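Local coordinates for paraflagellar rod component (Trypanosoma brucei, PDB 2Q0X), which is of unknown function but adopts the alpha/beta-hydrolase fold and is probably a component of the paraflagellar rod, at the interface of chains A and B. Residues are numbered along the deposited sequence; one frame, centred on the assembly and turned at random. Chains: chain A/B, Uncharacterized protein.

The interface of chains A and B. Residues chain A 13, 15, 17, 31; chain B 13, 15, 17, 31.
B:Leu17 lies over one face of the A:Phe31 ring, and its twin A:Leu17 does the same to B:Phe31. In the first pair, methyl CD2 of B:Leu17 sits 3.8 Å from the centroid of the A:Phe31 ring, shifted toward the rim beside CD1, a CH-pi contact. CB of the same leucine rests near the far end of the ring, 3.7 Å from A:Phe31 CZ, so the leucine runs lengthwise along the phenyl group, the two side chains pointing opposite ways. Both residues carry CG anti to the backbone N (chi1 -172° for B:Leu17, -174° for A:Phe31), which sends each side chain toward the other's strand. At the two-fold axis the rings meet obliquely by their rims, with A:Phe31 CE2 3.9 Å from B:Phe31 CE2.

The backbones beside this apolar cluster pair as antiparallel strands, residues 13-21 of each chain. A:Gly15 faces B:Gly15 at the centre; B:Gly15 N donates a hydrogen bond to A:Gly15 O at 3.0 Å, and the reciprocal hydrogen bond closes the pair. On either side Val13 of one chain bridges Leu17 of the other: B:Leu17 N donates a 2.8 Å hydrogen bond to A:Val13 O. The three bridges set the register of the two strands, and in that register each leucine comes to lie on the phenylalanine of the other chain. The patch joins the two strands into a sheet continuous between subunits and may help hold a dimer, although the structure alone does not establish the oligomer in the cell.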
ATOM      1  N   VAL A  13      13.771  -2.813 -10.707  1.00 28.66           N
ATOM      2  CA  VAL A  13      13.675  -4.168 -11.251  1.00 28.65           C
ATOM      3  C   VAL A  13      12.466  -4.303 -12.151  1.00 28.66           C
ATOM      4  O   VAL A  13      11.402  -3.724 -11.892  1.00 28.85           O
ATOM      5  CB  VAL A  13      13.609  -5.281 -10.156  1.00 28.53           C
ATOM      6  CG1 VAL A  13      14.920  -5.363  -9.403  1.00 28.04           C
ATOM      7  CG2 VAL A  13      12.427  -5.057  -9.194  1.00 28.66           C
ATOM      8  N   GLY A  15       9.416  -6.375 -13.997  1.00 28.21           N
ATOM      9  CA  GLY A  15       8.438  -7.395 -13.621  1.00 28.15           C
ATOM     10  C   GLY A  15       7.107  -6.993 -14.198  1.00 27.89           C
ATOM     11  O   GLY A  15       7.028  -6.017 -14.936  1.00 27.16           O
ATOM     12  N   LEU A  17       2.993  -6.168 -13.346  1.00 27.32           N
ATOM     13  CA  LEU A  17       2.104  -5.735 -12.282  1.00 27.23           C
ATOM     14  C   LEU A  17       0.669  -5.993 -12.714  1.00 27.26           C
ATOM     15  O   LEU A  17       0.292  -5.695 -13.844  1.00 27.53           O
ATOM     16  CB  LEU A  17       2.282  -4.249 -11.988  1.00 26.88           C
ATOM     17  CG  LEU A  17       1.582  -3.714 -10.735  1.00 26.94           C
ATOM     18  CD1 LEU A  17       2.285  -4.202  -9.469  1.00 25.81           C
ATOM     19  CD2 LEU A  17       1.536  -2.199 -10.793  1.00 26.83           C
ATOM     20  N   PHE A  31       3.006  -7.938  -7.833  1.00 21.44           N
ATOM     21  CA  PHE A  31       4.167  -7.758  -8.696  1.00 22.12           C
ATOM     22  C   PHE A  31       4.878  -9.100  -8.872  1.00 22.72           C
ATOM     23  O   PHE A  31       5.377  -9.659  -7.905  1.00 22.47           O
ATOM     24  CB  PHE A  31       5.137  -6.746  -8.077  1.00 21.93           C
ATOM     25  CG  PHE A  31       6.287  -6.397  -8.964  1.00 21.56           C
ATOM     26  CD1 PHE A  31       7.570  -6.760  -8.628  1.00 21.84           C
ATOM     27  CD2 PHE A  31       6.078  -5.667 -10.140  1.00 21.75           C
ATOM     28  CE1 PHE A  31       8.635  -6.422  -9.460  1.00 22.22           C
ATOM     29  CE2 PHE A  31       7.120  -5.346 -10.964  1.00 22.28           C
ATOM     30  CZ  PHE A  31       8.402  -5.717 -10.623  1.00 22.00           C
TER
ATOM     31  N   VAL B  13       0.875  -5.809 -16.762  1.00 26.78           N
ATOM     32  CA  VAL B  13       1.715  -4.891 -17.527  1.00 26.68           C
ATOM     33  C   VAL B  13       3.137  -4.894 -17.001  1.00 26.80           C
ATOM     34  O   VAL B  13       3.367  -4.939 -15.796  1.00 26.70           O
ATOM     35  CB  VAL B  13       1.146  -3.449 -17.537  1.00 26.58           C
ATOM     36  CG1 VAL B  13      -0.184  -3.440 -18.251  1.00 26.53           C
ATOM     37  CG2 VAL B  13       1.012  -2.887 -16.134  1.00 26.14           C
ATOM     38  N   GLY B  15       6.863  -3.331 -16.269  1.00 28.09           N
ATOM     39  CA  GLY B  15       7.452  -2.045 -15.918  1.00 27.99           C
ATOM     40  C   GLY B  15       8.551  -2.250 -14.899  1.00 27.94           C
ATOM     41  O   GLY B  15       8.915  -3.390 -14.609  1.00 27.71           O
ATOM     42  N   LEU B  17       9.996  -1.470 -10.990  1.00 27.11           N
ATOM     43  CA  LEU B  17       9.591  -1.197  -9.619  1.00 27.06           C
ATOM     44  C   LEU B  17      10.826  -0.841  -8.813  1.00 26.72           C
ATOM     45  O   LEU B  17      11.827  -1.525  -8.891  1.00 26.06           O
ATOM     46  CB  LEU B  17       8.904  -2.433  -8.999  1.00 26.98           C
ATOM     47  CG  LEU B  17       8.257  -2.218  -7.617  1.00 27.66           C
ATOM     48  CD1 LEU B  17       7.043  -1.255  -7.687  1.00 27.34           C
ATOM     49  CD2 LEU B  17       7.870  -3.535  -6.945  1.00 26.50           C
ATOM     50  N   PHE B  31       6.157   2.532  -9.497  1.00 28.15           N
ATOM     51  CA  PHE B  31       6.097   1.677 -10.672  1.00 28.79           C
ATOM     52  C   PHE B  31       6.159   2.540 -11.934  1.00 29.58           C
ATOM     53  O   PHE B  31       5.323   3.394 -12.149  1.00 29.74           O
ATOM     54  CB  PHE B  31       4.839   0.763 -10.628  1.00 28.60           C
ATOM     55  CG  PHE B  31       4.776  -0.241 -11.749  1.00 27.86           C
ATOM     56  CD1 PHE B  31       3.859  -0.095 -12.781  1.00 28.05           C
ATOM     57  CD2 PHE B  31       5.640  -1.305 -11.788  1.00 28.00           C
ATOM     58  CE1 PHE B  31       3.803  -1.009 -13.819  1.00 27.62           C
ATOM     59  CE2 PHE B  31       5.585  -2.227 -12.824  1.00 28.23           C
ATOM     60  CZ  PHE B  31       4.663  -2.070 -13.843  1.00 28.10           C
TER